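Local atomic coordinates of aldehyde dehydrogenase family protein (Pseudomonas syringae pv. tomato, PDB entry 6X9L), a protein that oxidises long-chain aliphatic aldehydes such as octanal, probably with NAD+ as electron acceptor, as a member of the aldehyde dehydrogenase family. Residues P157-L162 and E391-V396; S290-T295 and Y417-H422. The protein carries 1 engineered substitution. All coordinates share one frame; numbering follows the deposited sequence.

Contact 1: residues P157-L162 and E391-V396. With NAD (nicotinamide-adenine-dinucleotide), chain D; OYA (octanal), chain C.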
loop_
_atom_site.group_PDB
_atom_site.type_symbol
_atom_site.label_atom_id
_atom_site.label_comp_id
_atom_site.label_asym_id
_atom_site.label_seq_id
_atom_site.Cartn_x
_atom_site.Cartn_y
_atom_site.Cartn_z
ATOM N N PRO A 157 -7.605 -17.353 -5.270
ATOM C CA PRO A 157 -8.539 -17.786 -6.319
ATOM C C PRO A 157 -8.384 -19.268 -6.630
ATOM O O PRO A 157 -7.623 -19.970 -5.960
ATOM C CB PRO A 157 -8.110 -16.923 -7.503
ATOM C CG PRO A 157 -6.576 -16.933 -7.335
ATOM C CD PRO A 157 -6.304 -16.955 -5.841
ATOM N N TRP A 158 -9.057 -19.755 -7.676
ATOM C CA TRP A 158 -9.085 -21.191 -7.946
ATOM C C TRP A 158 -8.205 -21.641 -9.112
ATOM O O TRP A 158 -8.079 -22.853 -9.332
ATOM C CB TRP A 158 -10.521 -21.634 -8.220
ATOM C CG TRP A 158 -11.215 -20.741 -9.214
ATOM C CD1 TRP A 158 -12.199 -19.823 -8.945
ATOM C CD2 TRP A 158 -10.996 -20.688 -10.630
ATOM N NE1 TRP A 158 -12.589 -19.211 -10.096
ATOM C CE2 TRP A 158 -11.870 -19.724 -11.148
ATOM C CE3 TRP A 158 -10.149 -21.367 -11.508
ATOM C CZ2 TRP A 158 -11.916 -19.414 -12.519
ATOM C CZ3 TRP A 158 -10.196 -21.049 -12.861
ATOM C CH2 TRP A 158 -11.064 -20.094 -13.351
ATOM N N ASN A 159 -7.591 -20.710 -9.857
ATOM C CA ASN A 159 -6.982 -21.052 -11.145
ATOM C C ASN A 159 -5.578 -21.632 -10.981
ATOM O O ASN A 159 -5.159 -22.504 -11.758
ATOM C CB ASN A 159 -6.932 -19.822 -12.047
ATOM C CG ASN A 159 -6.004 -18.764 -11.510
ATOM O OD1 ASN A 159 -6.012 -18.473 -10.305
ATOM N ND2 ASN A 159 -5.169 -18.213 -12.380
ATOM N N TRP A 160 -4.833 -21.147 -9.995
ATOM C CA TRP A 160 -3.551 -21.723 -9.593
ATOM C C TRP A 160 -3.591 -21.927 -8.078
ATOM O O TRP A 160 -2.859 -21.268 -7.328
ATOM C CB TRP A 160 -2.390 -20.822 -9.998
ATOM C CG TRP A 160 -2.119 -20.793 -11.448
ATOM C CD1 TRP A 160 -2.736 -20.021 -12.398
ATOM C CD2 TRP A 160 -1.133 -21.562 -12.135
ATOM N NE1 TRP A 160 -2.192 -20.270 -13.637
ATOM C CE2 TRP A 160 -1.207 -21.216 -13.503
ATOM C CE3 TRP A 160 -0.180 -22.504 -11.725
ATOM C CZ2 TRP A 160 -0.365 -21.783 -14.464
ATOM C CZ3 TRP A 160 0.653 -23.068 -12.684
ATOM C CH2 TRP A 160 0.558 -22.701 -14.037
ATOM N N PRO A 161 -4.417 -22.867 -7.600
ATOM C CA PRO A 161 -4.833 -22.820 -6.182
ATOM C C PRO A 161 -3.690 -23.003 -5.185
ATOM O O PRO A 161 -3.524 -22.164 -4.284
ATOM C CB PRO A 161 -5.886 -23.937 -6.086
ATOM C CG PRO A 161 -5.643 -24.831 -7.271
ATOM C CD PRO A 161 -5.027 -23.986 -8.346
ATOM N N LEU A 162 -2.891 -24.068 -5.321
ATOM C CA LEU A 162 -1.780 -24.258 -4.396
ATOM C C LEU A 162 -0.751 -23.146 -4.548
ATOM O O LEU A 162 -0.278 -22.572 -3.559
ATOM C CB LEU A 162 -1.125 -25.612 -4.638
ATOM C CG LEU A 162 -0.080 -25.963 -3.591
ATOM C CD1 LEU A 162 -0.713 -25.972 -2.208
ATOM C CD2 LEU A 162 0.514 -27.311 -3.906
ATOM N N GLU A 391 -10.939 -8.623 -19.452
ATOM C CA GLU A 391 -10.332 -9.916 -19.199
ATOM C C GLU A 391 -11.389 -10.996 -19.391
ATOM O O GLU A 391 -12.522 -10.854 -18.913
ATOM C CB GLU A 391 -9.758 -9.953 -17.789
ATOM C CG GLU A 391 -9.113 -11.267 -17.418
ATOM C CD GLU A 391 -8.510 -11.224 -16.021
ATOM O OE1 GLU A 391 -9.139 -10.633 -15.112
ATOM O OE2 GLU A 391 -7.399 -11.767 -15.845
ATOM N N ILE A 392 -11.029 -12.060 -20.100
ATOM C CA ILE A 392 -11.971 -13.115 -20.420
ATOM C C ILE A 392 -11.773 -14.341 -19.538
ATOM O O ILE A 392 -12.739 -15.027 -19.193
ATOM C CB ILE A 392 -11.856 -13.486 -21.909
ATOM C CG1 ILE A 392 -12.246 -12.287 -22.778
ATOM C CG2 ILE A 392 -12.724 -14.695 -22.203
ATOM C CD1 ILE A 392 -11.783 -12.405 -24.214
ATOM N N PHE A 393 -10.529 -14.620 -19.173
ATOM C CA PHE A 393 -10.199 -15.738 -18.292
ATOM C C PHE A 393 -10.633 -17.071 -18.893
ATOM O O PHE A 393 -11.137 -17.954 -18.208
ATOM C CB PHE A 393 -10.780 -15.539 -16.895
ATOM C CG PHE A 393 -9.790 -15.789 -15.810
ATOM C CD1 PHE A 393 -8.618 -15.046 -15.745
ATOM C CD2 PHE A 393 -9.986 -16.821 -14.893
ATOM C CE1 PHE A 393 -7.662 -15.291 -14.749
ATOM C CE2 PHE A 393 -9.057 -17.076 -13.894
ATOM C CZ PHE A 393 -7.885 -16.311 -13.820
ATOM N N GLY A 394 -10.406 -17.214 -20.190
ATOM C CA GLY A 394 -10.603 -18.447 -20.910
ATOM C C GLY A 394 -9.707 -18.401 -22.130
ATOM O O GLY A 394 -8.962 -17.434 -22.330
ATOM N N PRO A 395 -9.751 -19.429 -22.975
ATOM C CA PRO A 395 -8.763 -19.501 -24.085
ATOM C C PRO A 395 -9.199 -18.707 -25.320
ATOM O O PRO A 395 -9.652 -19.243 -26.348
ATOM C CB PRO A 395 -8.684 -21.001 -24.361
ATOM C CG PRO A 395 -10.098 -21.483 -24.050
ATOM C CD PRO A 395 -10.583 -20.646 -22.883
ATOM N N VAL A 396 -9.046 -17.387 -25.222
ATOM C CA VAL A 396 -9.526 -16.451 -26.224
ATOM C C VAL A 396 -8.399 -15.468 -26.477
ATOM O O VAL A 396 -8.043 -14.683 -25.589
ATOM C CB VAL A 396 -10.799 -15.719 -25.778
ATOM C CG1 VAL A 396 -11.227 -14.706 -26.834
ATOM C CG2 VAL A 396 -11.915 -16.720 -25.476
HETATM P PA NAD D . -12.878 -13.649 -7.421
HETATM O O1A NAD D . -12.489 -12.213 -7.405
HETATM O O2A NAD D . -14.283 -13.876 -7.826
HETATM O O5B NAD D . -12.584 -14.351 -5.993
HETATM C C5B NAD D . -11.288 -14.343 -5.423
HETATM C C4B NAD D . -11.367 -14.667 -3.925
HETATM O O4B NAD D . -12.124 -13.663 -3.280
HETATM C C3B NAD D . -12.092 -15.971 -3.625
HETATM O O3B NAD D . -11.460 -16.578 -2.505
HETATM C C2B NAD D . -13.498 -15.538 -3.248
HETATM O O2B NAD D . -14.130 -16.422 -2.347
HETATM C C1B NAD D . -13.195 -14.244 -2.546
HETATM N N9A NAD D . -14.274 -13.267 -2.600
HETATM C C8A NAD D . -15.255 -13.108 -3.556
HETATM N N7A NAD D . -15.984 -12.021 -3.204
HETATM C C5A NAD D . -15.481 -11.504 -2.058
HETATM C C6A NAD D . -15.835 -10.415 -1.277
HETATM N N6A NAD D . -16.760 -9.559 -1.709
HETATM N N1A NAD D . -15.093 -10.133 -0.149
HETATM C C2A NAD D . -14.020 -10.916 0.205
HETATM N N3A NAD D . -13.667 -11.999 -0.573
HETATM C C4A NAD D . -14.398 -12.277 -1.677
HETATM O O3 NAD D . -11.789 -14.437 -8.308
HETATM P PN NAD D . -11.988 -15.205 -9.707
HETATM O O1N NAD D . -12.411 -14.236 -10.746
HETATM O O2N NAD D . -12.778 -16.430 -9.490
HETATM O O5D NAD D . -10.397 -15.543 -9.854
HETATM C C5D NAD D . -9.743 -15.273 -11.069
HETATM C C4D NAD D . -9.252 -13.824 -11.051
HETATM O O4D NAD D . -8.101 -13.718 -10.230
HETATM C C3D NAD D . -8.839 -13.379 -12.440
HETATM O O3D NAD D . -9.144 -12.015 -12.590
HETATM C C2D NAD D . -7.339 -13.509 -12.384
HETATM O O2D NAD D . -6.687 -12.676 -13.318
HETATM C C1D NAD D . -7.056 -13.093 -10.944
HETATM N N1N NAD D . -5.704 -13.550 -10.600
HETATM C C2N NAD D . -4.719 -12.628 -10.379
HETATM C C3N NAD D . -3.423 -13.046 -10.104
HETATM C C7N NAD D . -2.306 -12.076 -9.873
HETATM O O7N NAD D . -1.131 -12.593 -9.303
HETATM N N7N NAD D . -2.412 -10.787 -10.208
HETATM C C4N NAD D . -3.129 -14.404 -10.061
HETATM C C5N NAD D . -4.136 -15.329 -10.297
HETATM C C6N NAD D . -5.425 -14.890 -10.579
HETATM C C14 OYA C . 4.617 -19.928 -16.265
HETATM C C5 OYA C . 3.357 -19.286 -15.714
HETATM C C6 OYA C . 3.401 -19.341 -14.199
HETATM C C11 OYA C . 2.006 -19.158 -13.648
HETATM C C7 OYA C . 1.641 -17.685 -13.568
HETATM C C8 OYA C . 0.270 -17.596 -12.901
HETATM C C9 OYA C . -0.043 -16.195 -12.386
HETATM C C10 OYA C . -1.186 -15.570 -13.160
HETATM O OAB OYA C . -2.332 -15.775 -12.816
#

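Contact 2: residues S290-T295 and Y417-H422. Engineered in segment 290-295: Ala291 (natural residue Cys). With NAD (nicotinamide-adenine-dinucleotide), chain D; OYA (octanal), chain C.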
loop_
_atom_site.group_PDB
_atom_site.type_symbol
_atom_site.label_atom_id
_atom_site.label_comp_id
_atom_site.label_asym_id
_atom_site.label_seq_id
_atom_site.Cartn_x
_atom_site.Cartn_y
_atom_site.Cartn_z
ATOM N N SER A 290 -5.682 -17.444 -16.323
ATOM C CA SER A 290 -4.481 -16.856 -15.744
ATOM C C SER A 290 -4.469 -15.355 -16.031
ATOM O O SER A 290 -4.584 -14.934 -17.190
ATOM C CB SER A 290 -3.253 -17.532 -16.315
ATOM O OG SER A 290 -2.131 -16.730 -16.083
ATOM N N ALA A 291 -4.336 -14.550 -14.972
ATOM C CA ALA A 291 -4.459 -13.099 -15.119
ATOM C C ALA A 291 -3.342 -12.514 -15.983
ATOM O O ALA A 291 -3.546 -11.528 -16.697
ATOM C CB ALA A 291 -4.467 -12.434 -13.735
ATOM N N SER A 292 -2.147 -13.077 -15.909
ATOM C CA SER A 292 -1.032 -12.500 -16.635
ATOM C C SER A 292 -0.913 -13.035 -18.060
ATOM O O SER A 292 0.016 -12.644 -18.776
ATOM C CB SER A 292 0.267 -12.743 -15.867
ATOM O OG SER A 292 0.409 -14.106 -15.558
ATOM N N ALA A 293 -1.828 -13.896 -18.489
ATOM C CA ALA A 293 -1.715 -14.493 -19.810
ATOM C C ALA A 293 -1.701 -13.412 -20.896
ATOM O O ALA A 293 -2.494 -12.458 -20.846
ATOM C CB ALA A 293 -2.862 -15.476 -20.050
ATOM N N PRO A 294 -0.814 -13.526 -21.887
ATOM C CA PRO A 294 -0.718 -12.579 -23.031
ATOM C C PRO A 294 -1.783 -12.786 -24.108
ATOM O O PRO A 294 -1.555 -13.332 -25.185
ATOM C CB PRO A 294 0.691 -12.850 -23.567
ATOM C CG PRO A 294 0.957 -14.297 -23.210
ATOM C CD PRO A 294 0.236 -14.555 -21.918
ATOM N N THR A 295 -2.976 -12.267 -23.827
ATOM C CA THR A 295 -4.179 -12.490 -24.620
ATOM C C THR A 295 -4.454 -11.411 -25.673
ATOM O O THR A 295 -5.458 -11.512 -26.391
ATOM C CB THR A 295 -5.378 -12.590 -23.686
ATOM O OG1 THR A 295 -5.318 -11.499 -22.767
ATOM C CG2 THR A 295 -5.337 -13.886 -22.921
ATOM N N TYR A 417 -5.528 -2.048 -17.194
ATOM C CA TYR A 417 -4.705 -3.029 -16.489
ATOM C C TYR A 417 -3.207 -2.794 -16.748
ATOM O O TYR A 417 -2.810 -1.939 -17.550
ATOM C CB TYR A 417 -5.099 -4.458 -16.911
ATOM C CG TYR A 417 -6.546 -4.854 -16.610
ATOM C CD1 TYR A 417 -6.991 -4.973 -15.296
ATOM C CD2 TYR A 417 -7.455 -5.134 -17.635
ATOM C CE1 TYR A 417 -8.293 -5.346 -15.003
ATOM C CE2 TYR A 417 -8.768 -5.506 -17.350
ATOM C CZ TYR A 417 -9.177 -5.611 -16.027
ATOM O OH TYR A 417 -10.472 -5.965 -15.711
ATOM N N GLY A 418 -2.370 -3.587 -16.060
ATOM C CA GLY A 418 -0.915 -3.581 -16.202
ATOM C C GLY A 418 -0.209 -4.646 -15.373
ATOM O O GLY A 418 0.723 -4.349 -14.618
ATOM N N LEU A 419 -0.652 -5.899 -15.503
ATOM C CA LEU A 419 -0.112 -6.977 -14.687
ATOM C C LEU A 419 1.151 -7.565 -15.312
ATOM O O LEU A 419 2.162 -7.769 -14.619
ATOM C CB LEU A 419 -1.171 -8.059 -14.473
ATOM C CG LEU A 419 -0.670 -9.253 -13.667
ATOM C CD1 LEU A 419 -0.580 -8.899 -12.189
ATOM C CD2 LEU A 419 -1.566 -10.450 -13.892
ATOM N N GLY A 420 1.109 -7.842 -16.615
ATOM C CA GLY A 420 2.234 -8.373 -17.346
ATOM C C GLY A 420 2.206 -7.949 -18.802
ATOM O O GLY A 420 1.349 -7.166 -19.215
ATOM N N ALA A 421 3.143 -8.480 -19.587
ATOM C CA ALA A 421 3.361 -8.054 -20.963
ATOM C C ALA A 421 4.478 -8.901 -21.564
ATOM O O ALA A 421 5.341 -9.419 -20.847
ATOM C CB ALA A 421 3.726 -6.570 -21.034
ATOM N N HIS A 422 4.473 -9.000 -22.903
ATOM C CA HIS A 422 5.440 -9.792 -23.656
ATOM C C HIS A 422 5.991 -9.018 -24.851
ATOM O O HIS A 422 5.261 -8.281 -25.520
ATOM C CB HIS A 422 4.801 -11.085 -24.138
ATOM C CG HIS A 422 4.656 -12.111 -23.063
ATOM N ND1 HIS A 422 5.459 -13.228 -22.988
ATOM C CD2 HIS A 422 3.805 -12.185 -22.012
ATOM C CE1 HIS A 422 5.109 -13.945 -21.935
ATOM N NE2 HIS A 422 4.108 -13.335 -21.328
HETATM P PA NAD D . -12.878 -13.649 -7.421
HETATM O O1A NAD D . -12.489 -12.213 -7.405
HETATM O O2A NAD D . -14.283 -13.876 -7.826
HETATM O O5B NAD D . -12.584 -14.351 -5.993
HETATM C C5B NAD D . -11.288 -14.343 -5.423
HETATM C C4B NAD D . -11.367 -14.667 -3.925
HETATM O O4B NAD D . -12.124 -13.663 -3.280
HETATM C C3B NAD D . -12.092 -15.971 -3.625
HETATM O O3B NAD D . -11.460 -16.578 -2.505
HETATM C C2B NAD D . -13.498 -15.538 -3.248
HETATM O O2B NAD D . -14.130 -16.422 -2.347
HETATM C C1B NAD D . -13.195 -14.244 -2.546
HETATM N N9A NAD D . -14.274 -13.267 -2.600
HETATM C C8A NAD D . -15.255 -13.108 -3.556
HETATM N N7A NAD D . -15.984 -12.021 -3.204
HETATM C C5A NAD D . -15.481 -11.504 -2.058
HETATM C C6A NAD D . -15.835 -10.415 -1.277
HETATM N N6A NAD D . -16.760 -9.559 -1.709
HETATM N N1A NAD D . -15.093 -10.133 -0.149
HETATM C C2A NAD D . -14.020 -10.916 0.205
HETATM N N3A NAD D . -13.667 -11.999 -0.573
HETATM C C4A NAD D . -14.398 -12.277 -1.677
HETATM O O3 NAD D . -11.789 -14.437 -8.308
HETATM P PN NAD D . -11.988 -15.205 -9.707
HETATM O O1N NAD D . -12.411 -14.236 -10.746
HETATM O O2N NAD D . -12.778 -16.430 -9.490
HETATM O O5D NAD D . -10.397 -15.543 -9.854
HETATM C C5D NAD D . -9.743 -15.273 -11.069
HETATM C C4D NAD D . -9.252 -13.824 -11.051
HETATM O O4D NAD D . -8.101 -13.718 -10.230
HETATM C C3D NAD D . -8.839 -13.379 -12.440
HETATM O O3D NAD D . -9.144 -12.015 -12.590
HETATM C C2D NAD D . -7.339 -13.509 -12.384
HETATM O O2D NAD D . -6.687 -12.676 -13.318
HETATM C C1D NAD D . -7.056 -13.093 -10.944
HETATM N N1N NAD D . -5.704 -13.550 -10.600
HETATM C C2N NAD D . -4.719 -12.628 -10.379
HETATM C C3N NAD D . -3.423 -13.046 -10.104
HETATM C C7N NAD D . -2.306 -12.076 -9.873
HETATM O O7N NAD D . -1.131 -12.593 -9.303
HETATM N N7N NAD D . -2.412 -10.787 -10.208
HETATM C C4N NAD D . -3.129 -14.404 -10.061
HETATM C C5N NAD D . -4.136 -15.329 -10.297
HETATM C C6N NAD D . -5.425 -14.890 -10.579
HETATM C C14 OYA C . 4.617 -19.928 -16.265
HETATM C C5 OYA C . 3.357 -19.286 -15.714
HETATM C C6 OYA C . 3.401 -19.341 -14.199
HETATM C C11 OYA C . 2.006 -19.158 -13.648
HETATM C C7 OYA C . 1.641 -17.685 -13.568
HETATM C C8 OYA C . 0.270 -17.596 -12.901
HETATM C C9 OYA C . -0.043 -16.195 -12.386
HETATM C C10 OYA C . -1.186 -15.570 -13.160
HETATM O OAB OYA C . -2.332 -15.775 -12.816
#

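Contact 1: residues P157-L162 and E391-V396
The ring of Phe393 turns its edge toward the face of the six-membered ring of Trp158, in an offset edge-to-face pair with centroids 5.6 Å apart and planes at 77°. Trp158 CH2 and Phe393 CE2 approach to 3.7 Å, and the two side chains run past each other in opposite directions. One face of Phe393 is taken by the nicotinamide ribose of NAD, with C3D above the rim. The Asn159 amide comes at the same ring obliquely, its plane 49° from that of the ring, and Asn159 ND2 lies 3.6 Å from Phe393 CZ. With CG between its backbone N and carbonyl carbon (chi1 66°), Asn159 brings its amide close to Phe393 and the nicotinamide; its ND2 donates to Gln289 O. Trp160 offers one face to the octanal chain, C11 lying over the rim of its benzene part.

Polar links to NAD come from both segments. Trp158 NE1 donates a weak hydrogen bond to phosphate oxygen O2N, while the extended Glu391 takes both ribose hydroxyls, O3D on OE1 (2.9 Å) and O2D on OE2 (2.8 Å), which fixes the carboxylate against the sugar.

The contact is buried where the cofactor and aldehyde pockets meet. Trp160 is at the N-cap of helix 161-174, which packs through Pro161 and Leu162 on helix 93-104; residues 391-396 link helix 386-389 to strand 396-402, and Ile392 rests on helix 336-351.

Contact 2: residues S290-T295 and Y417-H422
Leu419 reaches the 290-295 loop with one methyl, CD2, which lies 3.5 Å from Ala291 CB and also 3.5 Å from Ser292 CB. The same methyl packs on the peptide between these two residues, 3.4 Å from Ser292 N. With CG anti to the backbone N (chi1 178°) the side chain reaches the loop; its second methyl, CD1, lies beside the nicotinamide carboxamide, 3.3 Å from NAD N7N. Further along, Pro294 lies over one face of the His422 imidazole in a CH-pi contact: CG is 4.0 Å from the ring centroid and 26° off the ring normal, nearer the rim than the middle, while Pro294 CB meets His422 CD2. No hydrogen bond joins the two segments.

Ala291 is an engineered replacement of the natural cysteine, which is probably the catalytic nucleophile, as in other aldehyde dehydrogenases. Ala291 N donates to the octanal oxygen OAB (3.2 Å, 139° at the hydrogen), consistent with a part in the oxyanion hole of such enzymes. Ser290 OG and Ser292 OG both come near the aldehyde carbon C10, the latter at 3.2 Å.

A type I turn from Ser290 to Ala293, closed by a hydrogen bond from Ala293 N to Ser290 O, presents the N-H of Ala291. The carbonyl oxygens of Ser292 and Gly420 both lie in weak hydrogen-bonding reach of Ser262 OG, whose one proton can serve only one at a time. Beyond Pro294, Thr295 is hydrogen-bonded through its backbone to Cys398 and the chain enters strand 296-300, whereas His422 begins strand 422-424, with backbone bonding to Pro263; between these two strands of the sheet runs strand 263-266, whose Asn264 touches both Pro294 and His422. His444, on strand 442-445, meets the His422 ring with its plane nearly parallel.

Overall arrangement
Contacts 1 and 2 have centres 12 Å apart and line adjoining sides of one active site, each touching both NAD and octanal. They meet directly by packing: Phe393 CE1 lies 3.3 Å from Ser290 N, Asn159 ND2 is 3.7 Å from Ser290 CA, and Glu391 OE2 is 3.3 Å from Ala291 CA. The carboxylate that holds the nicotinamide ribose therefore borders the engineered position. Asn159 stands 3.8 Å from the octanal oxygen, measured from ND2 to OAB, and Ala291 N donates to the same oxygen, so the aldehyde end touches both contacts. Along the chain their segments alternate, 157-162, 290-295, 391-396 and 417-422.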